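Long-range contacts in CCN family member 3 (Rattus norvegicus, PDB 5NB8), which regulates cell proliferation, adhesion, migration, differentiation and survival by binding integrins and membrane receptors such as NOTCH1, and is represented here by its von Willebrand factor C domain: residues P21-Y25 with E62-K66; M1-C6 with C29-I34. Residues are numbered along the deposited sequence.

Contact 1. Residues P21-Y25 with E62-K66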
ATOM      1  N   PRO A  21       5.109  -6.145  -1.817  1.00 37.08           N
ATOM      2  CA  PRO A  21       6.165  -5.461  -2.571  1.00 37.30           C
ATOM      3  C   PRO A  21       6.860  -4.401  -1.731  1.00 49.90           C
ATOM      4  O   PRO A  21       8.031  -4.095  -1.984  1.00 49.77           O
ATOM      5  CB  PRO A  21       5.417  -4.859  -3.762  1.00 30.87           C
ATOM      6  CG  PRO A  21       4.008  -4.619  -3.235  1.00 39.00           C
ATOM      7  CD  PRO A  21       3.755  -5.721  -2.217  1.00 36.94           C
ATOM      8  N   ASN A  22       6.167  -3.852  -0.736  1.00 43.43           N
ATOM      9  CA  ASN A  22       6.737  -2.984   0.291  1.00 44.81           C
ATOM     10  C   ASN A  22       5.861  -3.132   1.532  1.00 43.98           C
ATOM     11  O   ASN A  22       4.849  -3.840   1.510  1.00 46.22           O
ATOM     12  CB  ASN A  22       6.829  -1.526  -0.194  1.00 42.10           C
ATOM     13  CG  ASN A  22       5.499  -1.003  -0.725  1.00 44.42           C
ATOM     14  OD1 ASN A  22       4.473  -1.064  -0.040  1.00 48.62           O
ATOM     15  ND2 ASN A  22       5.498  -0.532  -1.963  1.00 47.13           N
ATOM     16  N   CYS A  23       6.245  -2.455   2.622  1.00 34.24           N
ATOM     17  CA  CYS A  23       5.508  -2.560   3.883  1.00 32.23           C
ATOM     18  C   CYS A  23       4.106  -1.966   3.808  1.00 35.74           C
ATOM     19  O   CYS A  23       3.277  -2.248   4.681  1.00 36.66           O
ATOM     20  CB  CYS A  23       6.298  -1.879   5.014  1.00 44.55           C
ATOM     21  SG  CYS A  23       6.361  -0.070   4.871  1.00 49.75           S
ATOM     22  N   GLN A  24       3.812  -1.171   2.785  1.00 34.13           N
ATOM     23  CA  GLN A  24       2.537  -0.479   2.695  1.00 32.41           C
ATOM     24  C   GLN A  24       1.444  -1.280   1.992  1.00 38.36           C
ATOM     25  O   GLN A  24       0.277  -0.874   2.048  1.00 40.82           O
ATOM     26  CB  GLN A  24       2.734   0.861   1.983  1.00 34.94           C
ATOM     27  CG  GLN A  24       3.708   1.787   2.738  1.00 40.80           C
ATOM     28  CD  GLN A  24       3.609   3.220   2.285  1.00 45.83           C
ATOM     29  OE1 GLN A  24       2.936   3.514   1.300  1.00 56.76           O
ATOM     30  NE2 GLN A  24       4.262   4.128   3.008  1.00 55.13           N
ATOM     31  N   TYR A  25       1.766  -2.397   1.339  1.00 32.48           N
ATOM     32  CA  TYR A  25       0.755  -3.107   0.554  1.00 37.28           C
ATOM     33  C   TYR A  25       0.846  -4.617   0.738  1.00 37.74           C
ATOM     34  O   TYR A  25       1.922  -5.172   0.962  1.00 36.56           O
ATOM     35  CB  TYR A  25       0.866  -2.751  -0.931  1.00 33.50           C
ATOM     36  CG  TYR A  25       0.157  -1.460  -1.231  1.00 38.68           C
ATOM     37  CD1 TYR A  25       0.814  -0.244  -1.130  1.00 43.16           C
ATOM     38  CD2 TYR A  25      -1.184  -1.453  -1.578  1.00 37.49           C
ATOM     39  CE1 TYR A  25       0.158   0.951  -1.389  1.00 47.61           C
ATOM     40  CE2 TYR A  25      -1.851  -0.266  -1.828  1.00 47.54           C
ATOM     41  CZ  TYR A  25      -1.168   0.935  -1.727  1.00 48.92           C
ATOM     42  OH  TYR A  25      -1.821   2.115  -1.981  1.00 61.27           O
ATOM     43  N   GLU A  62       8.979   4.226  10.834  1.00 48.21           N
ATOM     44  CA  GLU A  62       7.569   3.906  10.667  1.00 39.65           C
ATOM     45  C   GLU A  62       7.303   3.580   9.215  1.00 41.88           C
ATOM     46  O   GLU A  62       7.794   4.269   8.315  1.00 37.95           O
ATOM     47  CB  GLU A  62       6.670   5.069  11.087  1.00 54.20           C
ATOM     48  CG  GLU A  62       6.658   5.359  12.572  1.00 68.23           C
ATOM     49  CD  GLU A  62       5.482   4.709  13.254  1.00 79.44           C
ATOM     50  OE1 GLU A  62       4.759   3.935  12.585  1.00 82.66           O
ATOM     51  OE2 GLU A  62       5.273   4.973  14.454  1.00 84.22           O
ATOM     52  N   CYS A  63       6.494   2.542   8.988  1.00 43.03           N
ATOM     53  CA  CYS A  63       6.116   2.220   7.619  1.00 31.81           C
ATOM     54  C   CYS A  63       5.262   3.328   7.015  1.00 35.48           C
ATOM     55  O   CYS A  63       5.538   3.802   5.911  1.00 45.65           O
ATOM     56  CB  CYS A  63       5.371   0.884   7.570  1.00 40.92           C
ATOM     57  SG  CYS A  63       4.703   0.557   5.929  1.00 47.47           S
ATOM     58  N   CYS A  64       4.222   3.753   7.721  1.00 33.80           N
ATOM     59  CA  CYS A  64       3.205   4.619   7.143  1.00 32.72           C
ATOM     60  C   CYS A  64       3.499   6.086   7.418  1.00 32.81           C
ATOM     61  O   CYS A  64       4.062   6.439   8.454  1.00 35.41           O
ATOM     62  CB  CYS A  64       1.832   4.263   7.708  1.00 34.65           C
ATOM     63  SG  CYS A  64       1.386   2.546   7.404  1.00 41.26           S
ATOM     64  N   GLU A  65       3.093   6.934   6.479  1.00 32.80           N
ATOM     65  CA  GLU A  65       3.221   8.373   6.641  1.00 36.67           C
ATOM     66  C   GLU A  65       2.231   8.874   7.679  1.00 37.48           C
ATOM     67  O   GLU A  65       1.149   8.309   7.864  1.00 32.45           O
ATOM     68  CB  GLU A  65       2.994   9.089   5.314  1.00 42.46           C
ATOM     69  CG  GLU A  65       4.138   8.913   4.334  1.00 58.01           C
ATOM     70  CD  GLU A  65       3.842   7.882   3.273  1.00 83.41           C
ATOM     71  OE1 GLU A  65       4.251   8.099   2.115  1.00 95.52           O
ATOM     72  OE2 GLU A  65       3.191   6.863   3.592  1.00 91.68           O
ATOM     73  N   LYS A  66       2.614   9.958   8.354  1.00 34.27           N
ATOM     74  CA  LYS A  66       1.851  10.536   9.450  1.00 34.46           C
ATOM     75  C   LYS A  66       1.550  11.998   9.165  1.00 36.60           C
ATOM     76  O   LYS A  66       2.277  12.671   8.431  1.00 36.30           O
ATOM     77  CB  LYS A  66       2.600  10.429  10.785  1.00 44.42           C
ATOM     78  CG  LYS A  66       3.053   9.019  11.156  1.00 52.32           C
ATOM     79  CD  LYS A  66       1.879   8.069  11.272  1.00 62.73           C
ATOM     80  CE  LYS A  66       2.347   6.636  11.479  1.00 65.64           C
ATOM     81  NZ  LYS A  66       1.193   5.730  11.713  1.00 62.76           N
TER

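Contact 2. Residues M1-C6 with C29-I34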
ATOM      1  N   MET A   1      -6.829 -17.228 -17.546  1.00 77.84           N
ATOM      2  CA  MET A   1      -7.344 -18.575 -17.315  1.00 85.83           C
ATOM      3  C   MET A   1      -7.293 -18.929 -15.826  1.00 84.57           C
ATOM      4  O   MET A   1      -6.546 -18.323 -15.051  1.00 72.00           O
ATOM      5  CB  MET A   1      -6.554 -19.604 -18.133  1.00 95.25           C
ATOM      6  CG  MET A   1      -7.306 -20.899 -18.423  1.00106.88           C
ATOM      7  SD  MET A   1      -6.313 -22.098 -19.336  1.00115.58           S
ATOM      8  CE  MET A   1      -5.824 -21.132 -20.765  1.00117.67           C
ATOM      9  N   GLU A   2      -8.087 -19.923 -15.438  1.00 85.64           N
ATOM     10  CA  GLU A   2      -8.171 -20.335 -14.044  1.00 87.39           C
ATOM     11  C   GLU A   2      -6.925 -21.114 -13.639  1.00 83.83           C
ATOM     12  O   GLU A   2      -6.490 -22.025 -14.350  1.00 81.50           O
ATOM     13  CB  GLU A   2      -9.419 -21.183 -13.821  1.00 92.03           C
ATOM     14  CG  GLU A   2     -10.703 -20.453 -14.152  1.00 98.02           C
ATOM     15  CD  GLU A   2     -11.900 -21.370 -14.174  1.00105.24           C
ATOM     16  OE1 GLU A   2     -11.895 -22.338 -14.969  1.00109.96           O
ATOM     17  OE2 GLU A   2     -12.839 -21.129 -13.383  1.00106.90           O
ATOM     18  N   GLY A   3      -6.358 -20.752 -12.488  1.00 77.24           N
ATOM     19  CA  GLY A   3      -5.176 -21.406 -11.966  1.00 65.82           C
ATOM     20  C   GLY A   3      -3.856 -20.852 -12.458  1.00 54.80           C
ATOM     21  O   GLY A   3      -2.803 -21.363 -12.056  1.00 59.16           O
ATOM     22  N   ASP A   4      -3.878 -19.838 -13.316  1.00 45.45           N
ATOM     23  CA  ASP A   4      -2.654 -19.233 -13.820  1.00 51.15           C
ATOM     24  C   ASP A   4      -1.860 -18.567 -12.699  1.00 39.57           C
ATOM     25  O   ASP A   4      -2.423 -18.060 -11.729  1.00 36.39           O
ATOM     26  CB  ASP A   4      -2.981 -18.189 -14.883  1.00 54.05           C
ATOM     27  CG  ASP A   4      -3.246 -18.805 -16.236  1.00 55.99           C
ATOM     28  OD1 ASP A   4      -2.968 -20.008 -16.391  1.00 63.96           O
ATOM     29  OD2 ASP A   4      -3.718 -18.091 -17.134  1.00 57.41           O
ATOM     30  N   ASN A   5      -0.537 -18.578 -12.852  1.00 39.34           N
ATOM     31  CA  ASN A   5       0.374 -17.789 -12.030  1.00 36.54           C
ATOM     32  C   ASN A   5       0.401 -16.343 -12.528  1.00 39.93           C
ATOM     33  O   ASN A   5      -0.165 -16.008 -13.571  1.00 39.39           O
ATOM     34  CB  ASN A   5       1.772 -18.400 -12.063  1.00 35.93           C
ATOM     35  CG  ASN A   5       1.787 -19.864 -11.623  1.00 35.26           C
ATOM     36  OD1 ASN A   5       1.017 -20.280 -10.761  1.00 42.60           O
ATOM     37  ND2 ASN A   5       2.663 -20.644 -12.228  1.00 34.45           N
ATOM     38  N   CYS A   6       1.071 -15.476 -11.768  1.00 31.93           N
ATOM     39  CA  CYS A   6       1.198 -14.058 -12.067  1.00 37.46           C
ATOM     40  C   CYS A   6       2.664 -13.653 -12.071  1.00 40.66           C
ATOM     41  O   CYS A   6       3.492 -14.250 -11.386  1.00 41.53           O
ATOM     42  CB  CYS A   6       0.482 -13.176 -11.036  1.00 42.72           C
ATOM     43  SG  CYS A   6      -1.200 -13.601 -10.571  1.00 46.06           S
ATOM     44  N   CYS A  29      -2.009 -12.991  -5.827  1.00 34.70           N
ATOM     45  CA  CYS A  29      -2.140 -13.436  -7.203  1.00 37.33           C
ATOM     46  C   CYS A  29      -3.377 -14.321  -7.309  1.00 36.92           C
ATOM     47  O   CYS A  29      -3.509 -15.292  -6.557  1.00 41.94           O
ATOM     48  CB  CYS A  29      -0.888 -14.197  -7.622  1.00 44.25           C
ATOM     49  SG  CYS A  29      -1.053 -15.077  -9.181  1.00 39.81           S
ATOM     50  N   ARG A  30      -4.285 -13.987  -8.227  1.00 40.96           N
ATOM     51  CA  ARG A  30      -5.527 -14.743  -8.419  1.00 43.23           C
ATOM     52  C   ARG A  30      -5.701 -14.993  -9.912  1.00 43.18           C
ATOM     53  O   ARG A  30      -6.097 -14.084 -10.646  1.00 36.11           O
ATOM     54  CB  ARG A  30      -6.752 -14.002  -7.871  1.00 41.64           C
ATOM     55  CG  ARG A  30      -6.685 -13.533  -6.417  1.00 43.88           C
ATOM     56  CD  ARG A  30      -8.022 -12.938  -5.961  1.00 51.79           C
ATOM     57  NE  ARG A  30      -7.913 -12.337  -4.632  1.00 62.15           N
ATOM     58  CZ  ARG A  30      -7.449 -11.110  -4.406  1.00 79.51           C
ATOM     59  NH1 ARG A  30      -7.373 -10.641  -3.167  1.00 89.77           N
ATOM     60  NH2 ARG A  30      -7.062 -10.350  -5.421  1.00 78.99           N
ATOM     61  N   ASP A  31      -5.412 -16.221 -10.351  1.00 36.45           N
ATOM     62  CA  ASP A  31      -5.663 -16.642 -11.724  1.00 44.12           C
ATOM     63  C   ASP A  31      -5.036 -15.681 -12.731  1.00 47.36           C
ATOM     64  O   ASP A  31      -5.678 -15.245 -13.689  1.00 42.14           O
ATOM     65  CB  ASP A  31      -7.165 -16.791 -11.967  1.00 52.56           C
ATOM     66  CG  ASP A  31      -7.819 -17.732 -10.968  1.00 62.46           C
ATOM     67  OD1 ASP A  31      -7.436 -18.920 -10.929  1.00 60.03           O
ATOM     68  OD2 ASP A  31      -8.685 -17.280 -10.193  1.00 68.97           O
ATOM     69  N   GLY A  32      -3.775 -15.323 -12.496  1.00 39.16           N
ATOM     70  CA  GLY A  32      -3.034 -14.506 -13.431  1.00 35.40           C
ATOM     71  C   GLY A  32      -3.128 -13.013 -13.203  1.00 36.48           C
ATOM     72  O   GLY A  32      -2.472 -12.255 -13.923  1.00 42.62           O
ATOM     73  N   GLN A  33      -3.925 -12.559 -12.244  1.00 37.61           N
ATOM     74  CA  GLN A  33      -4.073 -11.127 -11.994  1.00 38.24           C
ATOM     75  C   GLN A  33      -3.745 -10.815 -10.542  1.00 33.49           C
ATOM     76  O   GLN A  33      -4.228 -11.500  -9.636  1.00 34.55           O
ATOM     77  CB  GLN A  33      -5.488 -10.665 -12.331  1.00 44.64           C
ATOM     78  CG  GLN A  33      -5.720  -9.188 -12.041  1.00 34.45           C
ATOM     79  CD  GLN A  33      -7.033  -8.729 -12.632  1.00 37.16           C
ATOM     80  OE1 GLN A  33      -8.057  -9.390 -12.469  1.00 39.02           O
ATOM     81  NE2 GLN A  33      -7.003  -7.624 -13.357  1.00 41.50           N
ATOM     82  N   ILE A  34      -2.922  -9.783 -10.319  1.00 30.70           N
ATOM     83  CA  ILE A  34      -2.540  -9.343  -8.978  1.00 31.15           C
ATOM     84  C   ILE A  34      -3.520  -8.292  -8.486  1.00 33.07           C
ATOM     85  O   ILE A  34      -3.772  -7.295  -9.175  1.00 35.27           O
ATOM     86  CB  ILE A  34      -1.124  -8.746  -8.947  1.00 33.90           C
ATOM     87  CG1 ILE A  34      -0.064  -9.759  -9.373  1.00 47.59           C
ATOM     88  CG2 ILE A  34      -0.840  -8.198  -7.518  1.00 29.36           C
ATOM     89  CD1 ILE A  34       0.221 -10.805  -8.347  1.00 56.17           C
TER

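Contact 1. Residues P21-Y25 with E62-K66
Cys63 has the largest area covered in this contact: its SG forms a disulfide with SG of Cys23, 2.1 Å away, with a chi3 of 94° that brings the two CA atoms to 6.1 Å. The CA-to-CB bonds of both cysteines point toward the other segment. Beside this bridge runs the side chain of Gln24, whose CG packs against SG of Cys63 at 3.6 Å. Its CA-to-CB bond is directed sideways, yet the extended chain carries the amide across the gap, where NE2 donates to the backbone O of Cys63 at 3.2 Å and to OE2 of Glu65 at 3.0 Å. One amide nitrogen thus ties together a carbonyl and a carboxylate two residues apart. In the von Willebrand factor C fold the disulfide joins the turn leading into strand 25-30 to the loop between strands 54-57 and 66-69, so that the N-terminal sheets are linked to the C-terminal part of the domain. The turn itself is type I, from Asn22 to Tyr25, with only a weak closing bond from Tyr25 N to Asn22 O (3.4 Å). An Asx turn reinforces it: Asn22 OD1 accepts from Gln24 N at 2.9 Å. Cys64, next to the bridging cysteine, turns its own sulfur to a second disulfide, with Cys40.

Contact 2. Residues M1-C6 with C29-I34
A disulfide makes the covalent link between the N-terminal segment and the hairpin of strands 25-30 and 33-38: Cys6 SG and Cys29 SG are 2.0 Å apart, with a chi3 of 87°, and both residues are buried. The apolar part of the contact continues where Cys6 CB meets Ile34 CD1 at 3.6 Å. Among polar interactions, Gly3 N donates to Asp31 OD1 in a short, nearly linear hydrogen bond of 2.6 Å, while Asp31 N is held by Asn15 OD1. Two CA-H...O contacts bring the backbones together, Gly32 CA to Asn5 O at 3.2 Å and Asp31 CA to Asp4 O at 3.5 Å. A CB on Gly32 would come tight against Asp4 CB. Met1 to Asp4 form a type II turn with Gly3 at its third position. In the other segment, Arg30 to Gln33 make a type I' turn with Gly32 third, the classic turn of a two-residue beta hairpin, here joining strands 25-30 and 33-38 of the von Willebrand factor C domain, with the Cys6-Cys29 disulfide fixing the N-terminal segment to it.

Overall arrangement
Both contacts lie within the one von Willebrand factor C domain, and their centres are 25 Å apart. Contact 1 sits near the middle of the chain, about 7 Å from its centre, whereas contact 2 is about 20 Å from that centre, at the end carrying the N-terminus. Strand 25-30 connects them: it leaves the turn of contact 1 and ends in the hairpin of contact 2. Their segments alternate along the sequence, so the two disulfides interlace rather than follow one another. No active site is involved; a bound imidazole, probably from the crystallisation liquor, lies about 5 Å from the side chain of Cys64 in contact 1.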